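Local coordinates for coat protein (Papaya mosaic virus, PDB 4DOX) that forms the capsid of a flexible filamentous plant virus, its subunits probably assembling in many copies around the viral RNA, at residues 107-112 against 151-156; 113-118 against 158-163; 142-147 against 166-171. One frame throughout, in Å; residues are numbered along the deposited sequence.

Interaction 1: 107-112 against 151-156; sequences CRYFAP and AAMQPP
Met153 N donates to Tyr109 O at 2.6 Å, reaching the carbonyl almost in line with its C-O bond (160°), and this is the one hydrogen bond between 107-112 and 151-156. It brings the Met153 side chain across the Tyr109 ring. Met153 CB sits over the ring face in a CH-pi contact, 4.2 Å from the centroid and 20° off the normal. Farther out, the bend of the thioether at chi3 (-39°) carries CE to within 3.5 Å of Tyr109 OH. Met153 SD makes an oblique Met-aromatic contact with Phe110, 5.3 Å from the ring centroid. Pro112 closes the other part of the contact: its CD meets Ala152 CB at 3.7 Å, its CG lies 3.3 Å from Met153 O, and its CB touches Pro155 CD at 3.8 Å. Gln154 NE2 folds back to Ala152 O (3.0 Å), approaching from above the carbonyl plane. Arg108 to Ala111 form a type I turn that links helix 103-108 to helix 111-118, and the extended run Ala152-Pro155 passes across it. Phe110 packs on Leu61 and Val64 of helix 56-70, where Met153 also meets Thr57, while Arg108 pairs with Asp145.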
loop_
_atom_site.group_PDB
_atom_site.type_symbol
_atom_site.label_atom_id
_atom_site.label_comp_id
_atom_site.label_asym_id
_atom_site.label_seq_id
_atom_site.Cartn_x
_atom_site.Cartn_y
_atom_site.Cartn_z
ATOM N N CYS A 107 -0.972 2.254 0.121
ATOM C CA CYS A 107 -1.460 1.289 -0.878
ATOM C C CYS A 107 -0.362 0.287 -1.220
ATOM O O CYS A 107 -0.651 -0.888 -1.382
ATOM C CB CYS A 107 -1.991 1.993 -2.133
ATOM S SG CYS A 107 -3.463 3.033 -1.730
ATOM N N ARG A 108 0.893 0.753 -1.265
ATOM C CA ARG A 108 2.006 -0.060 -1.655
ATOM C C ARG A 108 2.156 -1.194 -0.667
ATOM O O ARG A 108 2.527 -2.300 -1.059
ATOM C CB ARG A 108 3.270 0.769 -1.677
ATOM C CG ARG A 108 4.363 0.108 -2.454
ATOM C CD ARG A 108 5.568 0.953 -2.515
ATOM N NE ARG A 108 5.516 1.895 -3.623
ATOM C CZ ARG A 108 5.624 3.209 -3.496
ATOM N NH1 ARG A 108 5.792 3.736 -2.294
ATOM N NH2 ARG A 108 5.550 3.987 -4.572
ATOM N N TYR A 109 1.838 -0.913 0.605
ATOM C CA TYR A 109 1.968 -1.873 1.701
ATOM C C TYR A 109 1.010 -3.064 1.548
ATOM O O TYR A 109 1.234 -4.143 2.173
ATOM C CB TYR A 109 1.727 -1.178 3.062
ATOM C CG TYR A 109 1.786 -2.123 4.252
ATOM C CD1 TYR A 109 3.000 -2.777 4.623
ATOM C CD2 TYR A 109 0.655 -2.359 5.026
ATOM C CE1 TYR A 109 3.080 -3.653 5.749
ATOM C CE2 TYR A 109 0.708 -3.241 6.157
ATOM C CZ TYR A 109 1.929 -3.885 6.503
ATOM O OH TYR A 109 1.956 -4.744 7.580
ATOM N N PHE A 110 -0.060 -2.845 0.756
ATOM C CA PHE A 110 -1.092 -3.835 0.517
ATOM C C PHE A 110 -1.093 -4.302 -0.929
ATOM O O PHE A 110 -1.951 -5.068 -1.331
ATOM C CB PHE A 110 -2.463 -3.247 0.837
ATOM C CG PHE A 110 -2.651 -2.907 2.297
ATOM C CD1 PHE A 110 -2.467 -1.600 2.754
ATOM C CD2 PHE A 110 -3.000 -3.907 3.216
ATOM C CE1 PHE A 110 -2.609 -1.290 4.129
ATOM C CE2 PHE A 110 -3.163 -3.595 4.596
ATOM C CZ PHE A 110 -2.978 -2.280 5.049
ATOM N N ALA A 111 -0.130 -3.838 -1.717
ATOM C CA ALA A 111 -0.047 -4.235 -3.126
ATOM C C ALA A 111 -0.246 -5.763 -3.330
ATOM O O ALA A 111 -1.069 -6.150 -4.175
ATOM C CB ALA A 111 1.237 -3.738 -3.800
ATOM N N PRO A 112 0.458 -6.633 -2.543
ATOM C CA PRO A 112 0.324 -8.088 -2.846
ATOM C C PRO A 112 -1.089 -8.640 -2.650
ATOM O O PRO A 112 -1.497 -9.547 -3.364
ATOM C CB PRO A 112 1.324 -8.753 -1.891
ATOM C CG PRO A 112 2.288 -7.676 -1.579
ATOM C CD PRO A 112 1.490 -6.401 -1.518
ATOM N N ALA A 151 8.361 -6.913 2.468
ATOM C CA ALA A 151 7.947 -6.162 3.663
ATOM C C ALA A 151 6.465 -5.679 3.551
ATOM O O ALA A 151 5.798 -5.416 4.568
ATOM C CB ALA A 151 8.888 -5.000 3.889
ATOM N N ALA A 152 5.958 -5.581 2.319
ATOM C CA ALA A 152 4.549 -5.309 2.100
ATOM C C ALA A 152 3.753 -6.463 2.685
ATOM O O ALA A 152 4.316 -7.566 2.811
ATOM C CB ALA A 152 4.255 -5.170 0.596
ATOM N N MET A 153 2.473 -6.225 3.031
ATOM C CA MET A 153 1.631 -7.280 3.592
ATOM C C MET A 153 1.405 -8.365 2.546
ATOM O O MET A 153 1.045 -8.074 1.420
ATOM C CB MET A 153 0.319 -6.734 4.159
ATOM C CG MET A 153 -0.664 -7.849 4.538
ATOM S SD MET A 153 -1.966 -7.428 5.730
ATOM C CE MET A 153 -1.042 -6.376 6.840
ATOM N N GLN A 154 1.652 -9.616 2.921
ATOM C CA GLN A 154 1.562 -10.774 1.998
ATOM C C GLN A 154 0.222 -11.542 2.006
ATOM O O GLN A 154 -0.427 -11.674 3.048
ATOM C CB GLN A 154 2.726 -11.750 2.271
ATOM C CG GLN A 154 4.135 -11.081 2.173
ATOM C CD GLN A 154 4.452 -10.598 0.770
ATOM O OE1 GLN A 154 4.101 -11.260 -0.219
ATOM N NE2 GLN A 154 5.092 -9.436 0.664
ATOM N N PRO A 155 -0.199 -12.050 0.829
ATOM C CA PRO A 155 -1.367 -12.909 0.889
ATOM C C PRO A 155 -1.075 -14.177 1.712
ATOM O O PRO A 155 0.073 -14.624 1.815
ATOM C CB PRO A 155 -1.662 -13.247 -0.580
ATOM C CG PRO A 155 -0.644 -12.559 -1.365
ATOM C CD PRO A 155 0.488 -12.211 -0.453
ATOM N N PRO A 156 -2.115 -14.723 2.329
ATOM C CA PRO A 156 -1.984 -15.905 3.156
ATOM C C PRO A 156 -1.299 -17.134 2.491
ATOM O O PRO A 156 -0.715 -17.919 3.231
ATOM C CB PRO A 156 -3.442 -16.235 3.526
ATOM C CG PRO A 156 -4.324 -15.393 2.576
ATOM C CD PRO A 156 -3.498 -14.198 2.290
#

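Interaction 2: 113-118 against 158-163; sequences IIWNLR and GLTRSP. Unlike the reference sequence in segment 158-163: Thr160 (reference Ile).
One partner from 158-163, Arg161 O, lies at the edge of the Trp115 indole; Leu159 CD2 and Pro163 CA approach it obliquely. Trp115 NE1 donates to Arg161 O at 3.1 Å, the acceptor tilted somewhat from the ring plane, while Asn116 OD1 lies at the rim in plane. Trp115 CZ2 lies over one face of the Arg161 guanidinium, 3.8 Å from NH1, the planes 77° apart. Pro163 CB touches Trp115 CH2 at 3.9 Å. This reach across the interface follows from a Trp115 CG that is anti to the backbone N (chi1 180°).

The amide of Asn116 grips the chain through both of its ends. Its ND2 donates to Gly158 O at 3.3 Å, nearly straight (166°) and in the amide plane, and its OD1 accepts from Thr160 N at 3.1 Å, the donor standing above the carbonyl plane. Thr160, which replaces the reference Ile, lays CG2 beside Asn116 ND2 (3.5 Å), and its OG1 donates to a water that in turn donates to Asn116 O. Arg161 also pairs with Asp120 and Glu167.

Side-chain polar groups of the helix thus bind backbone groups of an irregular segment. The two bonds of Asn116 should fix the rotation of its amide, and the acidic partners of Arg161 probably balance its charge beside the indole.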
loop_
_atom_site.group_PDB
_atom_site.type_symbol
_atom_site.label_atom_id
_atom_site.label_comp_id
_atom_site.label_asym_id
_atom_site.label_seq_id
_atom_site.Cartn_x
_atom_site.Cartn_y
_atom_site.Cartn_z
ATOM N N ILE A 113 -1.847 -8.064 -1.724
ATOM C CA ILE A 113 -3.195 -8.539 -1.465
ATOM C C ILE A 113 -4.120 -8.144 -2.639
ATOM O O ILE A 113 -4.943 -8.952 -3.093
ATOM C CB ILE A 113 -3.750 -7.919 -0.192
ATOM C CG1 ILE A 113 -2.792 -8.050 1.006
ATOM C CG2 ILE A 113 -5.082 -8.499 0.119
ATOM C CD1 ILE A 113 -2.348 -9.469 1.288
ATOM N N ILE A 114 -3.999 -6.904 -3.128
ATOM C CA ILE A 114 -4.907 -6.448 -4.152
ATOM C C ILE A 114 -4.501 -7.125 -5.451
ATOM O O ILE A 114 -5.369 -7.501 -6.260
ATOM C CB ILE A 114 -4.987 -4.915 -4.289
ATOM C CG1 ILE A 114 -6.248 -4.524 -5.070
ATOM C CG2 ILE A 114 -3.723 -4.347 -4.956
ATOM C CD1 ILE A 114 -7.590 -4.913 -4.401
ATOM N N TRP A 115 -3.198 -7.359 -5.620
ATOM C CA TRP A 115 -2.735 -8.217 -6.711
ATOM C C TRP A 115 -3.517 -9.542 -6.725
ATOM O O TRP A 115 -4.089 -9.910 -7.743
ATOM C CB TRP A 115 -1.252 -8.483 -6.582
ATOM C CG TRP A 115 -0.695 -9.364 -7.658
ATOM C CD1 TRP A 115 -0.477 -10.723 -7.579
ATOM C CD2 TRP A 115 -0.223 -8.962 -8.951
ATOM N NE1 TRP A 115 0.080 -11.185 -8.744
ATOM C CE2 TRP A 115 0.242 -10.133 -9.609
ATOM C CE3 TRP A 115 -0.162 -7.727 -9.629
ATOM C CZ2 TRP A 115 0.777 -10.108 -10.918
ATOM C CZ3 TRP A 115 0.357 -7.697 -10.943
ATOM C CH2 TRP A 115 0.831 -8.890 -11.561
ATOM N N ASN A 116 -3.582 -10.241 -5.597
ATOM C CA ASN A 116 -4.293 -11.518 -5.599
ATOM C C ASN A 116 -5.760 -11.337 -5.862
ATOM O O ASN A 116 -6.408 -12.208 -6.425
ATOM C CB ASN A 116 -4.122 -12.258 -4.271
ATOM C CG ASN A 116 -2.881 -13.124 -4.238
ATOM O OD1 ASN A 116 -1.846 -12.795 -4.865
ATOM N ND2 ASN A 116 -2.966 -14.235 -3.503
ATOM N N LEU A 117 -6.288 -10.192 -5.456
ATOM C CA LEU A 117 -7.715 -9.963 -5.588
ATOM C C LEU A 117 -8.186 -9.605 -7.002
ATOM O O LEU A 117 -9.288 -9.989 -7.400
ATOM C CB LEU A 117 -8.172 -8.915 -4.582
ATOM C CG LEU A 117 -8.205 -9.521 -3.186
ATOM C CD1 LEU A 117 -8.286 -8.414 -2.167
ATOM C CD2 LEU A 117 -9.388 -10.439 -3.089
ATOM N N ARG A 118 -7.348 -8.899 -7.761
ATOM C CA ARG A 118 -7.764 -8.361 -9.039
ATOM C C ARG A 118 -7.045 -8.977 -10.243
ATOM O O ARG A 118 -7.643 -9.044 -11.325
ATOM C CB ARG A 118 -7.585 -6.850 -9.046
ATOM C CG ARG A 118 -8.264 -6.115 -7.879
ATOM C CD ARG A 118 -9.648 -5.702 -8.213
ATOM N NE ARG A 118 -9.718 -5.022 -9.514
ATOM C CZ ARG A 118 -10.085 -3.752 -9.694
ATOM N NH1 ARG A 118 -10.427 -2.980 -8.653
ATOM N NH2 ARG A 118 -10.110 -3.247 -10.933
ATOM N N GLY A 158 0.772 -16.836 -0.436
ATOM C CA GLY A 158 1.660 -16.267 -1.428
ATOM C C GLY A 158 0.867 -15.803 -2.641
ATOM O O GLY A 158 -0.368 -16.069 -2.769
ATOM N N LEU A 159 1.578 -15.112 -3.529
ATOM C CA LEU A 159 0.993 -14.613 -4.760
ATOM C C LEU A 159 0.323 -15.698 -5.598
ATOM O O LEU A 159 0.769 -16.851 -5.599
ATOM C CB LEU A 159 2.078 -13.938 -5.581
ATOM C CG LEU A 159 2.803 -12.801 -4.881
ATOM C CD1 LEU A 159 3.838 -12.195 -5.849
ATOM C CD2 LEU A 159 1.815 -11.716 -4.283
ATOM N N THR A 160 -0.735 -15.329 -6.328
ATOM C CA THR A 160 -1.441 -16.284 -7.211
ATOM C C THR A 160 -0.624 -16.600 -8.443
ATOM O O THR A 160 -0.831 -17.627 -9.083
ATOM C CB THR A 160 -2.748 -15.750 -7.709
ATOM O OG1 THR A 160 -2.513 -14.434 -8.187
ATOM C CG2 THR A 160 -3.735 -15.689 -6.579
ATOM N N ARG A 161 0.237 -15.650 -8.805
ATOM C CA ARG A 161 1.362 -15.841 -9.733
ATOM C C ARG A 161 2.328 -14.663 -9.502
ATOM O O ARG A 161 1.972 -13.676 -8.823
ATOM C CB ARG A 161 0.915 -15.951 -11.198
ATOM C CG ARG A 161 0.310 -14.692 -11.769
ATOM C CD ARG A 161 0.076 -14.807 -13.278
ATOM N NE ARG A 161 -0.697 -13.691 -13.848
ATOM C CZ ARG A 161 -0.197 -12.500 -14.198
ATOM N NH1 ARG A 161 1.105 -12.217 -14.034
ATOM N NH2 ARG A 161 -1.005 -11.586 -14.723
ATOM N N SER A 162 3.547 -14.783 -10.014
ATOM C CA SER A 162 4.432 -13.632 -10.132
ATOM C C SER A 162 3.996 -12.740 -11.266
ATOM O O SER A 162 3.291 -13.198 -12.186
ATOM C CB SER A 162 5.860 -14.095 -10.384
ATOM O OG SER A 162 6.511 -14.111 -9.128
ATOM N N PRO A 163 4.414 -11.462 -11.230
ATOM C CA PRO A 163 4.239 -10.672 -12.449
ATOM C C PRO A 163 5.088 -11.249 -13.582
ATOM O O PRO A 163 6.075 -11.906 -13.311
ATOM C CB PRO A 163 4.717 -9.274 -12.055
ATOM C CG PRO A 163 4.940 -9.288 -10.647
ATOM C CD PRO A 163 4.747 -10.637 -10.065
HETATM O O HOH W 1 -5.517 -13.255 -8.744
#

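Interaction 3: 142-147 against 166-171; sequences DFFDGV and EERIAN
Phe144 and Asn171 carry most of this contact, their side chains sliding past each other in opposite directions. Phe144 CD2 lies 3.4 Å from Asn171 CG and 3.5 Å from Asn171 CB, and the ring and amide planes are turned 55° apart. Farther along the ring, Phe144 CE2 rests 3.9 Å from Arg168 CA, and CZ approaches both Arg168 CG and Glu167 O at 4.1 Å. The phenyl group therefore lies against one side of the helix, meeting backbone and aliphatic atoms obliquely. Both chief partners reach across in the same way: CG is anti to the backbone N in Phe144 (chi1 161°) and in Asn171 (chi1 -179°).

Outside this first shell, the 3-10 turn 144-146 presents the phenyl group, and a backbone bond from Val147 N to Phe144 O (2.9 Å) spans the turn. Pro163 packs against Phe144 as well. On the helix, the charged ends of the flanking residues are engaged elsewhere: Arg168 pairs with Glu148, while Glu167 accepts from Thr164 N.

The arrangement is an aromatic side chain of a short 3-10 turn packed on an alpha helix, here joining the long irregular connection after helix 111-118 to helix 165-172, the last helix modelled in a coat protein whose regular secondary structure is all helix.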
loop_
_atom_site.group_PDB
_atom_site.type_symbol
_atom_site.label_atom_id
_atom_site.label_comp_id
_atom_site.label_asym_id
_atom_site.label_seq_id
_atom_site.Cartn_x
_atom_site.Cartn_y
_atom_site.Cartn_z
ATOM N N ASP A 142 -0.437 2.410 -9.873
ATOM C CA ASP A 142 0.730 3.159 -9.478
ATOM C C ASP A 142 1.451 2.690 -8.227
ATOM O O ASP A 142 2.360 3.377 -7.775
ATOM C CB ASP A 142 0.444 4.660 -9.419
ATOM C CG ASP A 142 -0.509 5.051 -8.295
ATOM O OD1 ASP A 142 -0.755 4.250 -7.365
ATOM O OD2 ASP A 142 -1.003 6.197 -8.334
ATOM N N PHE A 143 1.075 1.550 -7.659
ATOM C CA PHE A 143 1.860 0.970 -6.572
ATOM C C PHE A 143 2.109 -0.496 -6.840
ATOM O O PHE A 143 2.172 -1.327 -5.912
ATOM C CB PHE A 143 1.186 1.168 -5.213
ATOM C CG PHE A 143 -0.236 0.706 -5.167
ATOM C CD1 PHE A 143 -1.255 1.476 -5.755
ATOM C CD2 PHE A 143 -0.572 -0.491 -4.514
ATOM C CE1 PHE A 143 -2.613 1.067 -5.688
ATOM C CE2 PHE A 143 -1.923 -0.929 -4.448
ATOM C CZ PHE A 143 -2.951 -0.150 -5.041
ATOM N N PHE A 144 2.222 -0.811 -8.120
ATOM C CA PHE A 144 2.540 -2.133 -8.548
ATOM C C PHE A 144 3.869 -2.550 -7.935
ATOM O O PHE A 144 4.068 -3.753 -7.667
ATOM C CB PHE A 144 2.593 -2.142 -10.064
ATOM C CG PHE A 144 3.345 -3.308 -10.667
ATOM C CD1 PHE A 144 2.703 -4.546 -10.886
ATOM C CD2 PHE A 144 4.679 -3.167 -11.059
ATOM C CE1 PHE A 144 3.379 -5.617 -11.468
ATOM C CE2 PHE A 144 5.373 -4.236 -11.638
ATOM C CZ PHE A 144 4.728 -5.461 -11.844
ATOM N N ASP A 145 4.771 -1.582 -7.694
ATOM C CA ASP A 145 6.128 -1.892 -7.185
ATOM C C ASP A 145 6.100 -2.472 -5.804
ATOM O O ASP A 145 7.149 -2.836 -5.268
ATOM C CB ASP A 145 7.079 -0.663 -7.159
ATOM C CG ASP A 145 6.422 0.624 -6.613
ATOM O OD1 ASP A 145 7.008 1.697 -6.920
ATOM O OD2 ASP A 145 5.344 0.586 -5.924
ATOM N N GLY A 146 4.905 -2.530 -5.227
ATOM C CA GLY A 146 4.710 -3.082 -3.898
ATOM C C GLY A 146 4.464 -4.574 -3.954
ATOM O O GLY A 146 4.634 -5.262 -2.929
ATOM N N VAL A 147 4.077 -5.082 -5.134
ATOM C CA VAL A 147 3.633 -6.489 -5.255
ATOM C C VAL A 147 4.697 -7.518 -4.828
ATOM O O VAL A 147 4.402 -8.508 -4.120
ATOM C CB VAL A 147 3.120 -6.832 -6.654
ATOM C CG1 VAL A 147 2.919 -8.335 -6.802
ATOM C CG2 VAL A 147 1.798 -6.103 -6.952
ATOM N N GLU A 166 7.191 -8.729 -18.835
ATOM C CA GLU A 166 6.471 -7.709 -19.590
ATOM C C GLU A 166 5.706 -6.748 -18.669
ATOM O O GLU A 166 5.772 -5.531 -18.830
ATOM C CB GLU A 166 5.529 -8.315 -20.633
ATOM C CG GLU A 166 4.857 -7.243 -21.463
ATOM C CD GLU A 166 3.744 -7.752 -22.358
ATOM O OE1 GLU A 166 3.406 -8.951 -22.249
ATOM O OE2 GLU A 166 3.206 -6.952 -23.173
ATOM N N GLU A 167 4.975 -7.298 -17.709
ATOM C CA GLU A 167 4.329 -6.485 -16.676
ATOM C C GLU A 167 5.324 -5.625 -15.901
ATOM O O GLU A 167 5.084 -4.422 -15.754
ATOM C CB GLU A 167 3.454 -7.329 -15.750
ATOM C CG GLU A 167 2.175 -7.792 -16.428
ATOM C CD GLU A 167 1.509 -8.965 -15.726
ATOM O OE1 GLU A 167 2.181 -9.683 -14.955
ATOM O OE2 GLU A 167 0.313 -9.195 -15.960
ATOM N N ARG A 168 6.435 -6.209 -15.428
ATOM C CA ARG A 168 7.445 -5.441 -14.656
ATOM C C ARG A 168 7.947 -4.280 -15.496
ATOM O O ARG A 168 7.953 -3.141 -15.039
ATOM C CB ARG A 168 8.624 -6.304 -14.144
ATOM C CG ARG A 168 8.227 -7.315 -13.029
ATOM C CD ARG A 168 9.394 -7.961 -12.225
ATOM N NE ARG A 168 9.797 -9.200 -12.873
ATOM C CZ ARG A 168 9.408 -10.423 -12.529
ATOM N NH1 ARG A 168 8.615 -10.624 -11.476
ATOM N NH2 ARG A 168 9.843 -11.458 -13.240
ATOM N N ILE A 169 8.315 -4.576 -16.744
ATOM C CA ILE A 169 8.849 -3.576 -17.659
ATOM C C ILE A 169 7.816 -2.520 -17.956
ATOM O O ILE A 169 8.141 -1.334 -17.962
ATOM C CB ILE A 169 9.425 -4.213 -18.972
ATOM C CG1 ILE A 169 10.894 -4.538 -18.761
ATOM C CG2 ILE A 169 9.298 -3.281 -20.211
ATOM C CD1 ILE A 169 11.352 -5.778 -19.499
ATOM N N ALA A 170 6.573 -2.935 -18.187
ATOM C CA ALA A 170 5.556 -1.983 -18.621
ATOM C C ALA A 170 5.325 -0.925 -17.563
ATOM O O ALA A 170 4.986 0.203 -17.913
ATOM C CB ALA A 170 4.247 -2.677 -19.002
ATOM N N ASN A 171 5.526 -1.274 -16.288
ATOM C CA ASN A 171 5.185 -0.373 -15.197
ATOM C C ASN A 171 6.355 0.526 -14.868
ATOM O O ASN A 171 6.164 1.683 -14.509
ATOM C CB ASN A 171 4.709 -1.155 -13.958
ATOM C CG ASN A 171 4.309 -0.231 -12.756
ATOM O OD1 ASN A 171 3.188 0.299 -12.691
ATOM N ND2 ASN A 171 5.224 -0.085 -11.796
#

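How the interactions relate
Interactions 1 and 2 share helix 111-118, its start in the first and its body in the second, and successive parts of the same loop pass over it. They meet where Ile113 packs on Gln154 and Pro155. Interaction 1 lies nearest the middle of the chain and is mostly apolar, whereas interaction 2, farther out, relies on side-chain bonds to backbone and includes a water. Interaction 3 is just as peripheral but smaller, and lacks hydrogen bonds between its segments. One salt bridge joins it to each of the other two. Trp115 also touches Phe144 and Val147.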